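Local structure of peptidase M42 (Thaumarchaeota archaeon SCGC AB-539-E09, 5DS0) at residues C[51-56]-C[190-195]; C[230-235]-C[273-278]; C[277-282]-C[288-293]. The protein probably removes amino-terminal residues from peptides as a cobalt-bound M42-family aminopeptidase of the TET type, assembled from twelve subunits. All coordinates share one frame; numbering follows the deposited sequence.

Contact 1 (C[51-56]-C[190-195])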
loop_
_atom_site.group_PDB
_atom_site.type_symbol
_atom_site.label_atom_id
_atom_site.label_comp_id
_atom_site.label_asym_id
_atom_site.label_seq_id
_atom_site.Cartn_x
_atom_site.Cartn_y
_atom_site.Cartn_z
ATOM N N PHE C 51 -9.160 41.752 38.637
ATOM C CA PHE C 51 -9.974 42.801 39.217
ATOM C C PHE C 51 -10.695 42.278 40.430
ATOM O O PHE C 51 -11.384 41.261 40.352
ATOM C CB PHE C 51 -11.003 43.259 38.196
ATOM C CG PHE C 51 -10.399 43.670 36.896
ATOM C CD1 PHE C 51 -9.746 44.887 36.792
ATOM C CD2 PHE C 51 -10.452 42.842 35.792
ATOM C CE1 PHE C 51 -9.167 45.278 35.598
ATOM C CE2 PHE C 51 -9.886 43.228 34.595
ATOM C CZ PHE C 51 -9.243 44.448 34.494
ATOM N N ILE C 52 -10.563 42.990 41.543
ATOM C CA ILE C 52 -11.133 42.555 42.814
ATOM C C ILE C 52 -12.365 43.367 43.171
ATOM O O ILE C 52 -12.341 44.598 43.164
ATOM C CB ILE C 52 -10.110 42.671 43.948
ATOM C CG1 ILE C 52 -8.831 41.915 43.571
ATOM C CG2 ILE C 52 -10.686 42.121 45.243
ATOM C CD1 ILE C 52 -7.667 42.126 44.520
ATOM N N ALA C 53 -13.455 42.663 43.457
ATOM C CA ALA C 53 -14.660 43.259 44.031
ATOM C C ALA C 53 -14.758 42.771 45.472
ATOM O O ALA C 53 -14.996 41.586 45.710
ATOM C CB ALA C 53 -15.893 42.860 43.230
ATOM N N LYS C 54 -14.552 43.690 46.420
ATOM C CA LYS C 54 -14.413 43.345 47.831
ATOM C C LYS C 54 -15.725 42.969 48.494
ATOM O O LYS C 54 -16.806 43.381 48.094
ATOM C CB LYS C 54 -13.743 44.470 48.616
ATOM C CG LYS C 54 -12.254 44.644 48.326
ATOM C CD LYS C 54 -11.556 45.485 49.409
ATOM C CE LYS C 54 -10.198 46.061 48.973
ATOM N NZ LYS C 54 -9.334 45.113 48.195
ATOM N N GLY C 55 -15.588 42.128 49.503
ATOM C CA GLY C 55 -16.675 41.705 50.374
ATOM C C GLY C 55 -15.971 41.032 51.537
ATOM O O GLY C 55 -14.973 41.555 52.039
ATOM N N ASN C 56 -16.440 39.869 51.952
ATOM C CA ASN C 56 -15.794 39.174 53.061
ATOM C C ASN C 56 -14.435 38.644 52.625
ATOM O O ASN C 56 -14.316 38.087 51.550
ATOM C CB ASN C 56 -16.672 38.035 53.556
ATOM C CG ASN C 56 -18.088 38.487 53.866
ATOM O OD1 ASN C 56 -18.501 39.586 53.495
ATOM N ND2 ASN C 56 -18.841 37.636 54.521
ATOM N N GLU C 190 -18.454 41.973 32.942
ATOM C CA GLU C 190 -19.826 42.459 32.989
ATOM C C GLU C 190 -20.505 42.056 34.277
ATOM O O GLU C 190 -21.347 42.787 34.789
ATOM C CB GLU C 190 -20.635 41.946 31.797
ATOM C CG GLU C 190 -20.317 42.671 30.497
ATOM C CD GLU C 190 -20.704 44.134 30.543
ATOM O OE1 GLU C 190 -21.909 44.425 30.386
ATOM O OE2 GLU C 190 -19.816 44.980 30.786
ATOM N N ALA C 191 -20.157 40.885 34.794
ATOM C CA ALA C 191 -20.712 40.431 36.054
ATOM C C ALA C 191 -20.302 41.384 37.166
ATOM O O ALA C 191 -21.138 41.855 37.921
ATOM C CB ALA C 191 -20.243 39.023 36.367
ATOM N N ILE C 192 -19.014 41.668 37.262
ATOM C CA ILE C 192 -18.516 42.570 38.283
ATOM C C ILE C 192 -19.123 43.957 38.118
ATOM O O ILE C 192 -19.512 44.583 39.104
ATOM C CB ILE C 192 -16.977 42.633 38.266
ATOM C CG1 ILE C 192 -16.411 41.333 38.837
ATOM C CG2 ILE C 192 -16.464 43.798 39.092
ATOM C CD1 ILE C 192 -14.964 41.083 38.480
ATOM N N ARG C 193 -19.217 44.435 36.884
ATOM C CA ARG C 193 -19.784 45.758 36.645
ATOM C C ARG C 193 -21.196 45.829 37.155
ATOM O O ARG C 193 -21.546 46.747 37.886
ATOM C CB ARG C 193 -19.777 46.110 35.163
ATOM C CG ARG C 193 -20.384 47.478 34.878
ATOM C CD ARG C 193 -20.379 47.828 33.404
ATOM N NE ARG C 193 -21.306 47.025 32.611
ATOM C CZ ARG C 193 -22.628 47.177 32.551
ATOM N NH1 ARG C 193 -23.245 48.114 33.253
ATOM N NH2 ARG C 193 -23.332 46.341 31.787
ATOM N N ARG C 194 -22.002 44.853 36.773
ATOM C CA ARG C 194 -23.408 44.837 37.147
ATOM C C ARG C 194 -23.651 44.722 38.635
ATOM O O ARG C 194 -24.604 45.288 39.160
ATOM C CB ARG C 194 -24.151 43.721 36.419
ATOM C CG ARG C 194 -24.712 44.290 35.103
ATOM C CD ARG C 194 -24.719 43.363 33.829
ATOM N NE ARG C 194 -25.770 42.362 33.940
ATOM C CZ ARG C 194 -26.306 41.636 32.953
ATOM N NH1 ARG C 194 -27.232 40.787 33.316
ATOM N NH2 ARG C 194 -25.969 41.707 31.645
HETATM N N MSE C 195 -22.784 43.989 39.314
HETATM C CA MSE C 195 -22.903 43.826 40.757
HETATM C C MSE C 195 -22.687 45.136 41.462
HETATM O O MSE C 195 -23.387 45.440 42.431
HETATM C CB MSE C 195 -21.927 42.751 41.222
HETATM C CG MSE C 195 -22.498 41.416 40.779
HETATM SE SE MSE C 195 -21.576 39.901 41.618
HETATM C CE MSE C 195 -23.015 39.363 42.865
#

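Contact 2 (C[230-235]-C[273-278])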
loop_
_atom_site.group_PDB
_atom_site.type_symbol
_atom_site.label_atom_id
_atom_site.label_comp_id
_atom_site.label_asym_id
_atom_site.label_seq_id
_atom_site.Cartn_x
_atom_site.Cartn_y
_atom_site.Cartn_z
ATOM N N PRO C 230 -7.221 31.113 45.785
ATOM C CA PRO C 230 -8.676 31.033 45.762
ATOM C C PRO C 230 -9.234 29.851 46.544
ATOM O O PRO C 230 -8.589 28.796 46.626
ATOM C CB PRO C 230 -8.976 30.863 44.275
ATOM C CG PRO C 230 -7.808 30.091 43.755
ATOM C CD PRO C 230 -6.625 30.597 44.536
ATOM N N ASP C 231 -10.442 30.026 47.076
ATOM C CA ASP C 231 -11.158 28.961 47.781
ATOM C C ASP C 231 -12.133 28.203 46.860
ATOM O O ASP C 231 -12.506 27.056 47.142
ATOM C CB ASP C 231 -11.899 29.543 48.981
ATOM C CG ASP C 231 -10.958 30.118 50.013
ATOM O OD1 ASP C 231 -10.206 29.335 50.623
ATOM O OD2 ASP C 231 -10.943 31.363 50.197
ATOM N N VAL C 232 -12.564 28.856 45.788
ATOM C CA VAL C 232 -13.388 28.235 44.765
ATOM C C VAL C 232 -13.159 28.978 43.450
ATOM O O VAL C 232 -12.920 30.187 43.454
ATOM C CB VAL C 232 -14.884 28.264 45.157
ATOM C CG1 VAL C 232 -15.324 29.667 45.490
ATOM C CG2 VAL C 232 -15.767 27.703 44.057
ATOM N N ALA C 233 -13.264 28.270 42.327
ATOM C CA ALA C 233 -13.001 28.879 41.032
ATOM C C ALA C 233 -14.086 28.614 39.995
ATOM O O ALA C 233 -14.537 27.486 39.832
ATOM C CB ALA C 233 -11.662 28.399 40.516
ATOM N N LEU C 234 -14.465 29.664 39.271
ATOM C CA LEU C 234 -15.369 29.551 38.134
ATOM C C LEU C 234 -14.606 29.957 36.893
ATOM O O LEU C 234 -14.312 31.123 36.702
ATOM C CB LEU C 234 -16.558 30.471 38.288
ATOM C CG LEU C 234 -17.368 30.361 39.569
ATOM C CD1 LEU C 234 -18.490 31.391 39.544
ATOM C CD2 LEU C 234 -17.925 28.957 39.752
ATOM N N VAL C 235 -14.247 28.994 36.060
ATOM C CA VAL C 235 -13.534 29.302 34.845
ATOM C C VAL C 235 -14.522 29.440 33.713
ATOM O O VAL C 235 -15.393 28.593 33.528
ATOM C CB VAL C 235 -12.511 28.221 34.530
ATOM C CG1 VAL C 235 -11.923 28.434 33.152
ATOM C CG2 VAL C 235 -11.422 28.243 35.576
ATOM N N GLN C 273 -17.540 17.603 42.606
ATOM C CA GLN C 273 -18.903 17.151 42.361
ATOM C C GLN C 273 -19.976 17.957 43.110
ATOM O O GLN C 273 -20.976 18.345 42.507
ATOM C CB GLN C 273 -19.024 15.655 42.619
ATOM C CG GLN C 273 -18.283 14.817 41.587
ATOM C CD GLN C 273 -18.841 15.004 40.177
ATOM O OE1 GLN C 273 -19.974 14.625 39.896
ATOM N NE2 GLN C 273 -18.037 15.575 39.283
ATOM N N PRO C 274 -19.775 18.223 44.413
ATOM C CA PRO C 274 -20.675 19.151 45.108
ATOM C C PRO C 274 -20.859 20.499 44.403
ATOM O O PRO C 274 -21.974 21.004 44.325
ATOM C CB PRO C 274 -19.980 19.350 46.454
ATOM C CG PRO C 274 -19.294 18.053 46.697
ATOM C CD PRO C 274 -18.869 17.539 45.357
ATOM N N LEU C 275 -19.765 21.080 43.910
ATOM C CA LEU C 275 -19.814 22.360 43.211
ATOM C C LEU C 275 -20.571 22.228 41.894
ATOM O O LEU C 275 -21.336 23.120 41.532
ATOM C CB LEU C 275 -18.411 22.897 42.945
ATOM C CG LEU C 275 -18.306 24.182 42.097
ATOM C CD1 LEU C 275 -19.138 25.315 42.671
ATOM C CD2 LEU C 275 -16.853 24.624 41.961
ATOM N N LYS C 276 -20.375 21.115 41.190
ATOM C CA LYS C 276 -21.125 20.863 39.969
ATOM C C LYS C 276 -22.625 20.849 40.256
ATOM O O LYS C 276 -23.396 21.495 39.551
ATOM C CB LYS C 276 -20.712 19.532 39.329
ATOM C CG LYS C 276 -21.424 19.229 38.013
ATOM C CD LYS C 276 -21.211 17.800 37.557
ATOM C CE LYS C 276 -22.163 16.822 38.237
ATOM N NZ LYS C 276 -21.890 15.424 37.781
ATOM N N GLU C 277 -23.026 20.108 41.284
ATOM C CA GLU C 277 -24.433 19.991 41.634
ATOM C C GLU C 277 -24.990 21.361 42.024
ATOM O O GLU C 277 -26.130 21.698 41.691
ATOM C CB GLU C 277 -24.646 18.958 42.760
ATOM C CG GLU C 277 -24.266 17.523 42.418
ATOM C CD GLU C 277 -24.889 16.976 41.111
ATOM O OE1 GLU C 277 -25.992 17.438 40.679
ATOM O OE2 GLU C 277 -24.269 16.060 40.496
ATOM N N PHE C 278 -24.174 22.138 42.720
ATOM C CA PHE C 278 -24.543 23.472 43.142
ATOM C C PHE C 278 -24.899 24.358 41.957
ATOM O O PHE C 278 -25.954 24.996 41.937
ATOM C CB PHE C 278 -23.384 24.073 43.937
ATOM C CG PHE C 278 -23.560 25.524 44.307
ATOM C CD1 PHE C 278 -24.354 25.894 45.388
ATOM C CD2 PHE C 278 -22.899 26.522 43.591
ATOM C CE1 PHE C 278 -24.499 27.227 45.737
ATOM C CE2 PHE C 278 -23.043 27.858 43.938
ATOM C CZ PHE C 278 -23.843 28.209 45.013
#

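Contact 3 (C[277-282]-C[288-293])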
loop_
_atom_site.group_PDB
_atom_site.type_symbol
_atom_site.label_atom_id
_atom_site.label_comp_id
_atom_site.label_asym_id
_atom_site.label_seq_id
_atom_site.Cartn_x
_atom_site.Cartn_y
_atom_site.Cartn_z
ATOM N N GLU C 277 -23.026 20.108 41.284
ATOM C CA GLU C 277 -24.433 19.991 41.634
ATOM C C GLU C 277 -24.990 21.361 42.024
ATOM O O GLU C 277 -26.130 21.698 41.691
ATOM C CB GLU C 277 -24.646 18.958 42.760
ATOM C CG GLU C 277 -24.266 17.523 42.418
ATOM C CD GLU C 277 -24.889 16.976 41.111
ATOM O OE1 GLU C 277 -25.992 17.438 40.679
ATOM O OE2 GLU C 277 -24.269 16.060 40.496
ATOM N N PHE C 278 -24.174 22.138 42.720
ATOM C CA PHE C 278 -24.543 23.472 43.142
ATOM C C PHE C 278 -24.899 24.358 41.957
ATOM O O PHE C 278 -25.954 24.996 41.937
ATOM C CB PHE C 278 -23.384 24.073 43.937
ATOM C CG PHE C 278 -23.560 25.524 44.307
ATOM C CD1 PHE C 278 -24.354 25.894 45.388
ATOM C CD2 PHE C 278 -22.899 26.522 43.591
ATOM C CE1 PHE C 278 -24.499 27.227 45.737
ATOM C CE2 PHE C 278 -23.043 27.858 43.938
ATOM C CZ PHE C 278 -23.843 28.209 45.013
ATOM N N VAL C 279 -24.044 24.368 40.951
ATOM C CA VAL C 279 -24.296 25.168 39.755
ATOM C C VAL C 279 -25.564 24.705 39.019
ATOM O O VAL C 279 -26.382 25.521 38.608
ATOM C CB VAL C 279 -23.094 25.126 38.796
ATOM C CG1 VAL C 279 -23.400 25.890 37.513
ATOM C CG2 VAL C 279 -21.864 25.710 39.468
ATOM N N ILE C 280 -25.727 23.399 38.868
ATOM C CA ILE C 280 -26.902 22.864 38.207
ATOM C C ILE C 280 -28.180 23.336 38.899
ATOM O O ILE C 280 -29.146 23.712 38.221
ATOM C CB ILE C 280 -26.869 21.318 38.133
ATOM C CG1 ILE C 280 -25.825 20.876 37.103
ATOM C CG2 ILE C 280 -28.219 20.751 37.728
ATOM C CD1 ILE C 280 -25.420 19.423 37.213
ATOM N N ASN C 281 -28.174 23.339 40.233
ATOM C CA ASN C 281 -29.356 23.734 41.009
ATOM C C ASN C 281 -29.594 25.227 40.985
ATOM O O ASN C 281 -30.728 25.671 40.819
ATOM C CB ASN C 281 -29.257 23.261 42.451
ATOM C CG ASN C 281 -29.252 21.746 42.561
ATOM O OD1 ASN C 281 -29.694 21.025 41.656
ATOM N ND2 ASN C 281 -28.721 21.245 43.668
ATOM N N VAL C 282 -28.532 26.007 41.130
ATOM C CA VAL C 282 -28.673 27.443 41.053
ATOM C C VAL C 282 -29.292 27.840 39.714
ATOM O O VAL C 282 -30.174 28.703 39.662
ATOM C CB VAL C 282 -27.327 28.151 41.258
ATOM C CG1 VAL C 282 -27.420 29.632 40.894
ATOM C CG2 VAL C 282 -26.878 27.996 42.707
ATOM N N ILE C 288 -32.351 29.480 34.354
ATOM C CA ILE C 288 -31.373 29.738 33.312
ATOM C C ILE C 288 -31.050 28.426 32.623
ATOM O O ILE C 288 -30.583 27.486 33.274
ATOM C CB ILE C 288 -30.100 30.338 33.913
ATOM C CG1 ILE C 288 -30.416 31.717 34.497
ATOM C CG2 ILE C 288 -29.020 30.455 32.866
ATOM C CD1 ILE C 288 -29.354 32.275 35.423
ATOM N N PRO C 289 -31.293 28.344 31.307
ATOM C CA PRO C 289 -30.993 27.097 30.597
ATOM C C PRO C 289 -29.501 26.760 30.678
ATOM O O PRO C 289 -28.657 27.665 30.592
ATOM C CB PRO C 289 -31.401 27.406 29.158
ATOM C CG PRO C 289 -31.269 28.888 29.034
ATOM C CD PRO C 289 -31.635 29.437 30.380
ATOM N N LEU C 290 -29.184 25.486 30.866
ATOM C CA LEU C 290 -27.818 25.073 31.114
ATOM C C LEU C 290 -27.549 23.733 30.449
ATOM O O LEU C 290 -28.251 22.765 30.710
ATOM C CB LEU C 290 -27.603 24.971 32.615
ATOM C CG LEU C 290 -26.181 24.653 33.055
ATOM C CD1 LEU C 290 -25.250 25.826 32.782
ATOM C CD2 LEU C 290 -26.147 24.294 34.532
ATOM N N GLN C 291 -26.540 23.666 29.586
ATOM C CA GLN C 291 -26.268 22.439 28.828
ATOM C C GLN C 291 -25.109 21.650 29.433
ATOM O O GLN C 291 -24.013 22.165 29.557
ATOM C CB GLN C 291 -25.926 22.763 27.374
ATOM C CG GLN C 291 -26.915 23.675 26.671
ATOM C CD GLN C 291 -26.585 23.871 25.209
ATOM O OE1 GLN C 291 -26.688 22.942 24.416
ATOM N NE2 GLN C 291 -26.142 25.071 24.848
ATOM N N LEU C 292 -25.354 20.405 29.818
ATOM C CA LEU C 292 -24.274 19.573 30.321
ATOM C C LEU C 292 -23.349 19.222 29.183
ATOM O O LEU C 292 -23.796 18.773 28.137
ATOM C CB LEU C 292 -24.823 18.312 30.964
ATOM C CG LEU C 292 -25.639 18.535 32.235
ATOM C CD1 LEU C 292 -25.991 17.194 32.853
ATOM C CD2 LEU C 292 -24.893 19.392 33.247
ATOM N N SER C 293 -22.058 19.441 29.399
ATOM C CA SER C 293 -21.051 19.320 28.352
ATOM C C SER C 293 -19.855 18.495 28.813
ATOM O O SER C 293 -19.629 18.317 30.001
ATOM C CB SER C 293 -20.570 20.712 27.959
ATOM O OG SER C 293 -19.355 20.658 27.239
#

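Contact 1 (C[51-56]-C[190-195])
Ile192 reaches from helix 179-197 to one face of strand 49-53 and meets it at two places, one for each branch. Its CG2 lies 4.3 Å from Ala53 CB, a methyl-to-methyl contact. Its longer branch runs on beside Phe51, and CD1 comes 4.0 Å from Phe51 O. The branches part at CB: CG2 is anti to the backbone N and CG1 is anti to the carbonyl carbon (chi1 -73°). One residue can therefore touch the strand at two points two residues apart. Phe51 also directs its CB toward the helix, but its ring turns off to pack on Cys30 and Met34 of helix 24-34. Met34 touches Ile192 too, so that helix closes over this side. No hydrogen bond crosses the contact.

The packing stops at Ala53. Residues 54-56 leave the strand and are exposed. Lys54 forms a salt bridge with Glu40, and its backbone N bonds to Asp39. The helix carries a different kind of interaction on another face. There Arg193 grips Glu190 side-on, with NH2 to OE1 at 2.8 Å and NE to OE2 at 3.1 Å. Both carboxylate oxygens are met on their syn sides and lie close to the guanidinium plane, but the nitrogens stand 30 to 35° out of the carboxylate plane. Tyr33 and Ser6 bond to the same carboxylate, so this buried charge is well satisfied. A helix laid by an apolar residue against an outer part of a mixed sheet is typical of the alpha/beta catalytic domain of M42 peptidases; here the same helix carries the cobalt ligand Asp180 near its start.

Contact 2 (C[230-235]-C[273-278])
Leu275 of helix 273-285 packs on Val232 at the start of strand 232-240. This is helix-on-sheet packing in the alpha/beta catalytic domain. Strand 232-240 lies between the parallel strands 60-66 and 314-322, and the helix covers one face of this part of the sheet.

Leu275 can be followed outward from its backbone. CB points toward the strand but is still 5.6 Å from Val232 CG2. The next atom is closer: Leu275 CG is 4.8 Å from Val232 CG2. It stands anti to the backbone N (chi1 175°), which carries the branch point out from the helix and over the sheet. There the chain divides. CD1 also turns to Val232 and comes 4.4 Å from its CG2. CD2 goes further in and makes the closest approach of the contact. Leu275 CD2 also lies 4.3 Å from Ala233 O, so it sits over the backbone of the strand as well as beside Val232. Farther along, Leu234 CD2 comes no nearer than 4.8 Å, to Leu275 CD1, which is not a close contact. Beyond the two segments, Val315 and Phe358 also pack on Leu275.

The side-chain packing is apolar, and no hydrogen bond crosses the contact. Polar groups are dealt with on either segment separately. Lys276 NZ bonds to Gln273 OE1 at 3.0 Å, one turn back on the helix. Asp231, just before the strand, forms a salt bridge with Arg58. The outer part of the helix start faces a second subunit, where Gln273 packs on Phe22 and Pro274 on Arg24 of that chain. Val232 and Leu275 meet obliquely, the nearest pair being Val232 CG2 and Leu275 CD2 at 3.9 Å.

Contact 3 (C[277-282]-C[288-293])
Leu290, Ile280 and Leu292 bury most of the surface between helix 273-285 and the segment that follows it. They belong to a beta-alpha-beta crossover: strand 261-263, the helix, then strand 291-295, which runs parallel to strand 261-263 and pairs with it. The contact lies where the chain comes back from the helix to the sheet.

Leu290 loses the most surface. It comes just before the strand, and its CB points toward the helix. CG stands anti to the backbone N (chi1 -175°) and extends the side chain across to the helix. The touching is then done by one methyl, CD2. Leu290 CD2 rests against the helix backbone, 4.0 Å from Ile280 CA and 4.3 Å from Val279 O. Leu290 CD2 also touches side chains on two neighbouring positions, lying 4.3 Å from Ile280 CG1 and 4.4 Å from Val279 CG1. The methyl is thus set into the angle between Val279 and Ile280.

Ile280 is shared between the two leucines. Its CG1 is near Leu290, while its CD1 runs on to Leu292. Its CB does not point straight at the strand; the extended outer torsion (chi2 164°) brings the tip nearer. Leu262 of the neighbouring strand 261-263 touches Val279, Ile280 and Leu290, and so lies under the junction.

Leu292 closes the outer side of the contact and is less covered. It also packs on Val155 of a second subunit, so a neighbouring subunit adds to the cover over Leu292. Farther along the strand, Ser293 OG hydrogen-bonds to Asp239 OD2. Leu292 and Ile280 cross at about a right angle, and their methyls Leu292 CD2 and Ile280 CD1 are 4.0 Å apart.

How the contacts relate
From the N terminus, contact 1 comes first and closes the longest loop: 133 residues, including all six strands of the barrel, separate 51-56 from 190-195. Contact 2 then opens at strand 232-240 and closes 37 residues later on helix 273-285. Contact 3 follows on that helix, sharing Glu277 and Phe278 with contact 2, and closes after only five residues. Contact 1 closes before the others open; contact 3 begins where contact 2 ends; none is nested. All three reach the same mixed sheet. Contact 1 ties helix 179-197 to strand 49-53. Contacts 2 and 3, with centres about 12 Å apart, fasten helix 273-285 to strand 232-240 and to the segment leading into strand 291-295.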